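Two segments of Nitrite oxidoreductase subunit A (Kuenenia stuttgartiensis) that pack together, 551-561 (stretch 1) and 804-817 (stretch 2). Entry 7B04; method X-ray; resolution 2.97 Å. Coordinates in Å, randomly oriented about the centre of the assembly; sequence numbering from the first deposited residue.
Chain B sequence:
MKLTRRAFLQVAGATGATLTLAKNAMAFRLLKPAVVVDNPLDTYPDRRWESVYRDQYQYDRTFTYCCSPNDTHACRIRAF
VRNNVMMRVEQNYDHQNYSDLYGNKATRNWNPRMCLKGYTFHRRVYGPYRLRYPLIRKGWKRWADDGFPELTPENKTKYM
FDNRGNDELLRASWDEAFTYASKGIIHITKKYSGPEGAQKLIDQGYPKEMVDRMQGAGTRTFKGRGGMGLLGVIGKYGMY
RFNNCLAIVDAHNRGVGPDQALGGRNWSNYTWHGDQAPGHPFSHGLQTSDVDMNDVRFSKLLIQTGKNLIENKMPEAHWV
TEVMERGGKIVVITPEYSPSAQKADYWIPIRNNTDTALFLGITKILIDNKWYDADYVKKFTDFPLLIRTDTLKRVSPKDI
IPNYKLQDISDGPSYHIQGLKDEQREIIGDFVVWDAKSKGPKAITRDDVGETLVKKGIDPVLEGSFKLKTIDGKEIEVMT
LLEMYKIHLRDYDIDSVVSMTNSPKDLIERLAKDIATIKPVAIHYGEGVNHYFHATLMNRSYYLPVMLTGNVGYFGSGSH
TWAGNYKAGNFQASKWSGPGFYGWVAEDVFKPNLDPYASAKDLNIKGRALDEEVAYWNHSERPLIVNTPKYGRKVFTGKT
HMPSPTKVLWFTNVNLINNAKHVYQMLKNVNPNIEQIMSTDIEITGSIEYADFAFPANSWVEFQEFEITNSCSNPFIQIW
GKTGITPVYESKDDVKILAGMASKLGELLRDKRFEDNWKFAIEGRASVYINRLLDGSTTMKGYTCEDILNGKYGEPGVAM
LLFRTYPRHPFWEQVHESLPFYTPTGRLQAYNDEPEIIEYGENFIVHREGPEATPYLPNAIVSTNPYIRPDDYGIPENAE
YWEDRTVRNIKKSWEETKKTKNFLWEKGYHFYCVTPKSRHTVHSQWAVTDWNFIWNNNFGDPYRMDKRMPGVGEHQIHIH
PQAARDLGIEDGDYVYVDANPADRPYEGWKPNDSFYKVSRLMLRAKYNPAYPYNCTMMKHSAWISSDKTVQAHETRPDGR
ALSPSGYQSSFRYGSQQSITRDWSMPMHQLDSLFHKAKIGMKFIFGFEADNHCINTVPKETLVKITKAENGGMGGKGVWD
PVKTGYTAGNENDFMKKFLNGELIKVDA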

ATOM      1  N   ASN B 551      17.340 -13.749 -25.943  1.00 54.10           N
ATOM      2  CA  ASN B 551      16.548 -12.677 -25.355  1.00 50.82           C
ATOM      3  C   ASN B 551      17.266 -12.010 -24.184  1.00 46.71           C
ATOM      4  O   ASN B 551      16.653 -11.684 -23.168  1.00 47.97           O
ATOM      5  CB  ASN B 551      15.173 -13.190 -24.936  1.00 42.28           C
ATOM      6  CG  ASN B 551      14.363 -13.697 -26.110  1.00 43.97           C
ATOM      7  OD1 ASN B 551      13.784 -14.782 -26.057  1.00 51.75           O
ATOM      8  ND2 ASN B 551      14.314 -12.909 -27.178  1.00 41.39           N
ATOM      9  N   VAL B 552      18.581 -11.840 -24.283  1.00 42.41           N
ATOM     10  CA  VAL B 552      19.339 -11.080 -23.294  1.00 43.14           C
ATOM     11  C   VAL B 552      20.098  -9.975 -24.015  1.00 42.31           C
ATOM     12  O   VAL B 552      20.804 -10.239 -24.994  1.00 46.24           O
ATOM     13  CB  VAL B 552      20.307 -11.973 -22.492  1.00 43.88           C
ATOM     14  CG1 VAL B 552      21.242 -11.123 -21.643  1.00 47.98           C
ATOM     15  CG2 VAL B 552      19.530 -12.946 -21.624  1.00 39.20           C
ATOM     16  N   GLY B 553      19.949  -8.741 -23.534  1.00 42.32           N
ATOM     17  CA  GLY B 553      20.614  -7.596 -24.118  1.00 43.22           C
ATOM     18  C   GLY B 553      19.786  -6.806 -25.109  1.00 49.65           C
ATOM     19  O   GLY B 553      20.264  -5.776 -25.603  1.00 56.83           O
ATOM     20  N   TYR B 554      18.568  -7.247 -25.414  1.00 45.16           N
ATOM     21  CA  TYR B 554      17.694  -6.567 -26.357  1.00 45.44           C
ATOM     22  C   TYR B 554      16.505  -5.971 -25.616  1.00 50.56           C
ATOM     23  O   TYR B 554      16.011  -6.547 -24.642  1.00 57.94           O
ATOM     24  CB  TYR B 554      17.198  -7.524 -27.444  1.00 50.57           C
ATOM     25  CG  TYR B 554      18.298  -8.257 -28.174  1.00 48.99           C
ATOM     26  CD1 TYR B 554      19.000  -7.645 -29.204  1.00 49.58           C
ATOM     27  CD2 TYR B 554      18.632  -9.563 -27.838  1.00 50.03           C
ATOM     28  CE1 TYR B 554      20.006  -8.311 -29.878  1.00 52.63           C
ATOM     29  CE2 TYR B 554      19.637 -10.237 -28.508  1.00 52.00           C
ATOM     30  CZ  TYR B 554      20.319  -9.606 -29.526  1.00 52.88           C
ATOM     31  OH  TYR B 554      21.319 -10.273 -30.194  1.00 62.55           O
ATOM     32  N   PHE B 555      16.040  -4.819 -26.100  1.00 50.96           N
ATOM     33  CA  PHE B 555      14.955  -4.105 -25.438  1.00 52.68           C
ATOM     34  C   PHE B 555      13.719  -4.987 -25.304  1.00 48.00           C
ATOM     35  O   PHE B 555      13.299  -5.642 -26.263  1.00 48.04           O
ATOM     36  CB  PHE B 555      14.619  -2.831 -26.213  1.00 46.31           C
ATOM     37  CG  PHE B 555      15.715  -1.804 -26.194  1.00 44.20           C
ATOM     38  CD1 PHE B 555      15.919  -1.010 -25.078  1.00 44.65           C
ATOM     39  CD2 PHE B 555      16.541  -1.632 -27.293  1.00 49.58           C
ATOM     40  CE1 PHE B 555      16.927  -0.064 -25.055  1.00 41.36           C
ATOM     41  CE2 PHE B 555      17.550  -0.685 -27.277  1.00 51.48           C
ATOM     42  CZ  PHE B 555      17.743   0.099 -26.156  1.00 43.39           C
ATOM     43  N   GLY B 556      13.143  -5.006 -24.103  1.00 44.33           N
ATOM     44  CA  GLY B 556      11.987  -5.826 -23.810  1.00 46.89           C
ATOM     45  C   GLY B 556      12.295  -7.253 -23.420  1.00 44.85           C
ATOM     46  O   GLY B 556      11.359  -8.032 -23.194  1.00 44.38           O
ATOM     47  N   SER B 557      13.565  -7.622 -23.340  1.00 44.04           N
ATOM     48  CA  SER B 557      13.995  -8.989 -23.093  1.00 39.09           C
ATOM     49  C   SER B 557      14.760  -9.052 -21.770  1.00 41.13           C
ATOM     50  O   SER B 557      14.799  -8.086 -21.005  1.00 46.83           O
ATOM     51  CB  SER B 557      14.832  -9.502 -24.264  1.00 38.07           C
ATOM     52  OG  SER B 557      16.084  -8.844 -24.324  1.00 40.26           O
ATOM     53  N   GLY B 558      15.325 -10.214 -21.487  1.00 48.13           N
ATOM     54  CA  GLY B 558      16.219 -10.396 -20.363  1.00 50.75           C
ATOM     55  C   GLY B 558      15.585 -11.222 -19.258  1.00 47.33           C
ATOM     56  O   GLY B 558      14.403 -11.565 -19.283  1.00 48.28           O
ATOM     57  N   SER B 559      16.415 -11.542 -18.271  1.00 39.46           N
ATOM     58  CA  SER B 559      15.969 -12.189 -17.046  1.00 45.69           C
ATOM     59  C   SER B 559      16.404 -11.311 -15.882  1.00 46.69           C
ATOM     60  O   SER B 559      17.604 -11.100 -15.673  1.00 45.02           O
ATOM     61  CB  SER B 559      16.545 -13.602 -16.943  1.00 48.06           C
ATOM     62  OG  SER B 559      16.204 -14.224 -15.721  1.00 43.12           O
ATOM     63  N   HIS B 560      15.432 -10.804 -15.127  1.00 42.25           N
ATOM     64  CA  HIS B 560      15.668  -9.707 -14.200  1.00 43.48           C
ATOM     65  C   HIS B 560      15.072  -9.998 -12.832  1.00 45.22           C
ATOM     66  O   HIS B 560      14.011 -10.621 -12.724  1.00 40.95           O
ATOM     67  CB  HIS B 560      15.087  -8.399 -14.751  1.00 43.93           C
ATOM     68  CG  HIS B 560      15.529  -8.088 -16.147  1.00 45.11           C
ATOM     69  ND1 HIS B 560      16.817  -7.705 -16.451  1.00 42.66           N
ATOM     70  CD2 HIS B 560      14.855  -8.112 -17.322  1.00 39.52           C
ATOM     71  CE1 HIS B 560      16.919  -7.505 -17.753  1.00 46.01           C
ATOM     72  NE2 HIS B 560      15.742  -7.742 -18.304  1.00 40.54           N
ATOM     73  N   THR B 561      15.763  -9.539 -11.792  1.00 42.50           N
ATOM     74  CA  THR B 561      15.266  -9.578 -10.427  1.00 40.74           C
ATOM     75  C   THR B 561      14.879  -8.174  -9.979  1.00 40.79           C
ATOM     76  O   THR B 561      15.407  -7.176 -10.479  1.00 40.82           O
ATOM     77  CB  THR B 561      16.307 -10.162  -9.462  1.00 38.15           C
ATOM     78  OG1 THR B 561      15.703 -10.376  -8.180  1.00 38.25           O
ATOM     79  CG2 THR B 561      17.487  -9.220  -9.305  1.00 32.90           C
TER
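Stretch 2, residues 804-817: RTYPRHPFWEQVHE

Two segments far apart in sequence can fit together without a clear hydrogen bond between them, provided that backbone turns present the right surfaces and side-chain rotamers fill the space between. Residues 551-561 and 804-817 of this nitrite oxidoreductase subunit, whose touching residues lie at least 249 positions apart, illustrate the principle with 633 Å² of buried surface.

Each segment bends through a type II turn, Tyr554 to Ser557 in the first and His809 to Trp812 in the second. The first then runs into a strand that reaches Thr561. The second arrives as an irregular loop, turns, and enters a short helix at Trp812, with Phe811 at the N-cap. The backbones come nearest at Gly553 and Trp812, whose CA atoms are 4.2 Å apart, so the start of the helix rests on a glycine. The reason is steric: an ideal CB on Gly553 would lie 2.4 Å from Val815 CG2 and 2.8 Å from Phe811 O, and its phi of 96° would also jam that CB against the preceding carbonyl. The bare backbone lets Gly553 O approach Trp812 CA to 3.3 Å in a CA-H...O contact.

Val815 and His816 gather around this point. Val815 points toward the first stretch, and its m rotamer places CG2 3.4 Å from Gly553 O and over one face of the Tyr554 ring. His816 starts out sideways, but chi1 of -74° brings its ring back, with CE1 3.4 Å from Tyr554 CD1; its ND1 donates to Trp812 O at 3.0 Å, a bond back to the residue four earlier that helps hold this orientation. The Tyr554 CA-to-CB bond points away, yet its m rotamer returns the ring to the helix, and the two rings meet obliquely with planes at 70°. Farther back, Val552, in the t rotamer, sets CG1 3.8 Å from Phe811 CD2.

Phe555 has the largest area covered by its partner. Its CB leaves sideways, and chi1 of -67° swings the ring into the space between the incoming loop and the Trp812 side chain. Thr805 CG2, 3.8 Å from Phe555 CZ, and Pro807 O, 3.4 Å from Phe555 CE1, lie at the ring edge, while Trp812, in the t rotamer, brings NE1 to 3.5 Å from Phe555 CE2. Thr805 OG1 donates to Pro807 O at 2.6 Å, bracing the loop that lines this site.

His809 is inserted beside the turn of the first stretch. Its CB points toward that stretch, and the t rotamer carries the imidazole among Gly553, Tyr554 and Ser557, where CD2 lies 3.3 Å from Gly553 C. The fit is modelled too tightly to support detailed bonding claims. Beyond it, His560 NE2 donates to Ser557 O at 2.9 Å, though the position of that oxygen is less certain; the His560 ring meets that of His809 rim to rim, and His560 CE1 also touches Pro810 CG at 3.5 Å. Rotamers that bring the rings inward, even where the CA-to-CB bond runs sideways or away, thus complete the fit begun by glycine and the turns.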

ATOM      1  N   ARG B 804      24.052   4.102 -21.130  1.00 44.38           N
ATOM      2  CA  ARG B 804      24.153   4.036 -22.600  1.00 49.19           C
ATOM      3  C   ARG B 804      22.779   4.199 -23.234  1.00 46.74           C
ATOM      4  O   ARG B 804      22.722   4.753 -24.302  1.00 51.63           O
ATOM      5  CB  ARG B 804      25.005   2.879 -23.116  1.00 51.01           C
ATOM      6  CG  ARG B 804      26.086   3.373 -24.061  1.00 50.61           C
ATOM      7  CD  ARG B 804      27.149   2.357 -24.388  1.00 56.58           C
ATOM      8  NE  ARG B 804      27.162   2.098 -25.814  1.00 57.77           N
ATOM      9  CZ  ARG B 804      27.347   3.013 -26.732  1.00 58.35           C
ATOM     10  NH1 ARG B 804      27.331   2.666 -28.001  1.00 60.73           N
ATOM     11  NH2 ARG B 804      27.546   4.265 -26.380  1.00 63.18           N
ATOM     12  N   THR B 805      21.720   3.681 -22.628  1.00 43.50           N
ATOM     13  CA  THR B 805      20.402   3.849 -23.280  1.00 46.59           C
ATOM     14  C   THR B 805      19.376   4.426 -22.317  1.00 46.82           C
ATOM     15  O   THR B 805      19.461   4.168 -21.149  1.00 47.95           O
ATOM     16  CB  THR B 805      19.857   2.518 -23.782  1.00 44.23           C
ATOM     17  OG1 THR B 805      19.570   1.735 -22.634  1.00 45.31           O
ATOM     18  CG2 THR B 805      20.845   1.795 -24.656  1.00 47.48           C
ATOM     19  N   TYR B 806      18.440   5.201 -22.839  1.00 44.39           N
ATOM     20  CA  TYR B 806      17.372   5.757 -22.007  1.00 45.94           C
ATOM     21  C   TYR B 806      16.592   4.641 -21.340  1.00 52.79           C
ATOM     22  O   TYR B 806      16.517   4.629 -20.099  1.00 65.53           O
ATOM     23  CB  TYR B 806      16.461   6.684 -22.831  1.00 45.10           C
ATOM     24  CG  TYR B 806      15.070   6.904 -22.243  1.00 45.50           C
ATOM     25  CD1 TYR B 806      14.910   7.372 -20.945  1.00 45.66           C
ATOM     26  CD2 TYR B 806      13.921   6.632 -22.981  1.00 42.36           C
ATOM     27  CE1 TYR B 806      13.642   7.576 -20.396  1.00 43.51           C
ATOM     28  CE2 TYR B 806      12.645   6.833 -22.436  1.00 45.21           C
ATOM     29  CZ  TYR B 806      12.513   7.307 -21.143  1.00 45.94           C
ATOM     30  OH  TYR B 806      11.257   7.507 -20.594  1.00 46.73           O
ATOM     31  N   PRO B 807      16.029   3.662 -22.063  1.00 45.28           N
ATOM     32  CA  PRO B 807      15.587   2.453 -21.374  1.00 40.42           C
ATOM     33  C   PRO B 807      16.816   1.644 -21.014  1.00 48.34           C
ATOM     34  O   PRO B 807      17.251   0.818 -21.825  1.00 50.66           O
ATOM     35  CB  PRO B 807      14.706   1.739 -22.414  1.00 35.26           C
ATOM     36  CG  PRO B 807      14.469   2.755 -23.504  1.00 41.03           C
ATOM     37  CD  PRO B 807      15.725   3.565 -23.503  1.00 36.81           C
ATOM     38  N   ARG B 808      17.412   1.881 -19.841  1.00 43.30           N
ATOM     39  CA  ARG B 808      18.615   1.138 -19.493  1.00 44.50           C
ATOM     40  C   ARG B 808      18.306  -0.344 -19.466  1.00 45.86           C
ATOM     41  O   ARG B 808      17.476  -0.811 -18.680  1.00 48.21           O
ATOM     42  CB  ARG B 808      19.183   1.558 -18.140  1.00 40.79           C
ATOM     43  CG  ARG B 808      20.240   0.551 -17.670  1.00 41.78           C
ATOM     44  CD  ARG B 808      20.781   0.812 -16.279  1.00 37.59           C
ATOM     45  NE  ARG B 808      19.725   0.927 -15.278  1.00 34.26           N
ATOM     46  CZ  ARG B 808      19.150  -0.108 -14.673  1.00 39.03           C
ATOM     47  NH1 ARG B 808      19.519  -1.348 -14.972  1.00 37.45           N
ATOM     48  NH2 ARG B 808      18.201   0.098 -13.772  1.00 47.69           N
ATOM     49  N   HIS B 809      18.978  -1.075 -20.346  1.00 44.16           N
ATOM     50  CA  HIS B 809      18.844  -2.512 -20.451  1.00 43.66           C
ATOM     51  C   HIS B 809      20.209  -3.138 -20.212  1.00 45.91           C
ATOM     52  O   HIS B 809      21.172  -2.796 -20.919  1.00 48.47           O
ATOM     53  CB  HIS B 809      18.305  -2.884 -21.826  1.00 39.78           C
ATOM     54  CG  HIS B 809      17.818  -4.288 -21.915  1.00 43.77           C
ATOM     55  ND1 HIS B 809      17.198  -4.927 -20.863  1.00 47.43           N
ATOM     56  CD2 HIS B 809      17.871  -5.185 -22.924  1.00 52.57           C
ATOM     57  CE1 HIS B 809      16.884  -6.157 -21.225  1.00 49.91           C
ATOM     58  NE2 HIS B 809      17.277  -6.338 -22.473  1.00 55.27           N
ATOM     59  N   PRO B 810      20.349  -4.047 -19.249  1.00 45.21           N
ATOM     60  CA  PRO B 810      21.669  -4.623 -18.972  1.00 43.91           C
ATOM     61  C   PRO B 810      22.149  -5.491 -20.125  1.00 43.78           C
ATOM     62  O   PRO B 810      21.364  -6.190 -20.769  1.00 44.10           O
ATOM     63  CB  PRO B 810      21.435  -5.452 -17.703  1.00 39.07           C
ATOM     64  CG  PRO B 810      19.975  -5.764 -17.724  1.00 42.11           C
ATOM     65  CD  PRO B 810      19.307  -4.582 -18.359  1.00 40.04           C
ATOM     66  N   PHE B 811      23.455  -5.408 -20.395  1.00 41.83           N
ATOM     67  CA  PHE B 811      24.143  -6.200 -21.413  1.00 49.35           C
ATOM     68  C   PHE B 811      23.764  -5.795 -22.829  1.00 53.82           C
ATOM     69  O   PHE B 811      24.000  -6.556 -23.773  1.00 46.39           O
ATOM     70  CB  PHE B 811      23.915  -7.705 -21.227  1.00 46.25           C
ATOM     71  CG  PHE B 811      23.991  -8.156 -19.802  1.00 37.49           C
ATOM     72  CD1 PHE B 811      25.139  -7.948 -19.057  1.00 42.44           C
ATOM     73  CD2 PHE B 811      22.915  -8.791 -19.208  1.00 36.45           C
ATOM     74  CE1 PHE B 811      25.210  -8.362 -17.745  1.00 49.09           C
ATOM     75  CE2 PHE B 811      22.981  -9.208 -17.896  1.00 43.34           C
ATOM     76  CZ  PHE B 811      24.129  -8.991 -17.163  1.00 45.04           C
ATOM     77  N   TRP B 812      23.180  -4.609 -23.004  1.00 48.89           N
ATOM     78  CA  TRP B 812      22.886  -4.130 -24.351  1.00 44.27           C
ATOM     79  C   TRP B 812      24.167  -3.950 -25.159  1.00 50.99           C
ATOM     80  O   TRP B 812      24.267  -4.423 -26.297  1.00 57.92           O
ATOM     81  CB  TRP B 812      22.102  -2.820 -24.280  1.00 46.26           C
ATOM     82  CG  TRP B 812      21.806  -2.244 -25.624  1.00 47.81           C
ATOM     83  CD1 TRP B 812      20.740  -2.533 -26.423  1.00 50.12           C
ATOM     84  CD2 TRP B 812      22.596  -1.287 -26.338  1.00 49.14           C
ATOM     85  NE1 TRP B 812      20.813  -1.810 -27.590  1.00 49.02           N
ATOM     86  CE2 TRP B 812      21.944  -1.037 -27.562  1.00 46.30           C
ATOM     87  CE3 TRP B 812      23.789  -0.614 -26.060  1.00 49.69           C
ATOM     88  CZ2 TRP B 812      22.445  -0.144 -28.506  1.00 41.44           C
ATOM     89  CZ3 TRP B 812      24.286   0.272 -26.997  1.00 49.66           C
ATOM     90  CH2 TRP B 812      23.615   0.499 -28.205  1.00 50.05           C
ATOM     91  N   GLU B 813      25.158  -3.261 -24.587  1.00 46.04           N
ATOM     92  CA  GLU B 813      26.439  -3.072 -25.257  1.00 49.58           C
ATOM     93  C   GLU B 813      27.221  -4.369 -25.415  1.00 47.05           C
ATOM     94  O   GLU B 813      28.172  -4.406 -26.202  1.00 51.08           O
ATOM     95  CB  GLU B 813      27.289  -2.042 -24.507  1.00 52.56           C
ATOM     96  CG  GLU B 813      27.714  -2.470 -23.119  1.00 50.73           C
ATOM     97  CD  GLU B 813      26.703  -2.084 -22.061  1.00 52.80           C
ATOM     98  OE1 GLU B 813      25.531  -1.838 -22.414  1.00 49.14           O
ATOM     99  OE2 GLU B 813      27.085  -2.016 -20.873  1.00 51.34           O
ATOM    100  N   GLN B 814      26.845  -5.430 -24.701  1.00 44.57           N
ATOM    101  CA  GLN B 814      27.586  -6.681 -24.764  1.00 49.53           C
ATOM    102  C   GLN B 814      27.123  -7.557 -25.917  1.00 46.11           C
ATOM    103  O   GLN B 814      27.923  -8.319 -26.469  1.00 43.90           O
ATOM    104  CB  GLN B 814      27.448  -7.452 -23.445  1.00 46.58           C
ATOM    105  CG  GLN B 814      28.604  -7.258 -22.469  1.00 48.20           C
ATOM    106  CD  GLN B 814      28.396  -6.091 -21.527  1.00 54.41           C
ATOM    107  OE1 GLN B 814      27.290  -5.565 -21.405  1.00 54.24           O
ATOM    108  NE2 GLN B 814      29.461  -5.680 -20.850  1.00 54.01           N
ATOM    109  N   VAL B 815      25.849  -7.464 -26.289  1.00 45.39           N
ATOM    110  CA  VAL B 815      25.332  -8.219 -27.425  1.00 44.23           C
ATOM    111  C   VAL B 815      25.438  -7.417 -28.718  1.00 43.06           C
ATOM    112  O   VAL B 815      25.731  -7.977 -29.778  1.00 48.29           O
ATOM    113  CB  VAL B 815      23.881  -8.667 -27.152  1.00 48.29           C
ATOM    114  CG1 VAL B 815      23.844  -9.657 -26.000  1.00 41.29           C
ATOM    115  CG2 VAL B 815      22.990  -7.470 -26.852  1.00 48.21           C
ATOM    116  N   HIS B 816      25.209  -6.103 -28.657  1.00 47.21           N
ATOM    117  CA  HIS B 816      25.197  -5.286 -29.864  1.00 51.52           C
ATOM    118  C   HIS B 816      26.599  -4.897 -30.321  1.00 52.66           C
ATOM    119  O   HIS B 816      26.815  -4.688 -31.520  1.00 59.27           O
ATOM    120  CB  HIS B 816      24.350  -4.033 -29.641  1.00 46.39           C
ATOM    121  CG  HIS B 816      22.876  -4.298 -29.617  1.00 51.23           C
ATOM    122  ND1 HIS B 816      22.201  -4.651 -28.468  1.00 48.15           N
ATOM    123  CD2 HIS B 816      21.948  -4.268 -30.603  1.00 51.68           C
ATOM    124  CE1 HIS B 816      20.921  -4.824 -28.747  1.00 50.35           C
ATOM    125  NE2 HIS B 816      20.741  -4.597 -30.036  1.00 51.07           N
ATOM    126  N   GLU B 817      27.554  -4.785 -29.399  1.00 46.91           N
ATOM    127  CA  GLU B 817      28.924  -4.426 -29.747  1.00 49.28           C
ATOM    128  C   GLU B 817      29.915  -5.556 -29.493  1.00 47.92           C
ATOM    129  O   GLU B 817      31.124  -5.352 -29.655  1.00 43.45           O
ATOM    130  CB  GLU B 817      29.351  -3.169 -28.986  1.00 44.24           C
ATOM    131  CG  GLU B 817      28.624  -1.905 -29.418  1.00 44.48           C
ATOM    132  CD  GLU B 817      29.044  -0.687 -28.619  1.00 51.85           C
ATOM    133  OE1 GLU B 817      29.794  -0.850 -27.635  1.00 52.02           O
ATOM    134  OE2 GLU B 817      28.624   0.435 -28.976  1.00 54.27           O
TER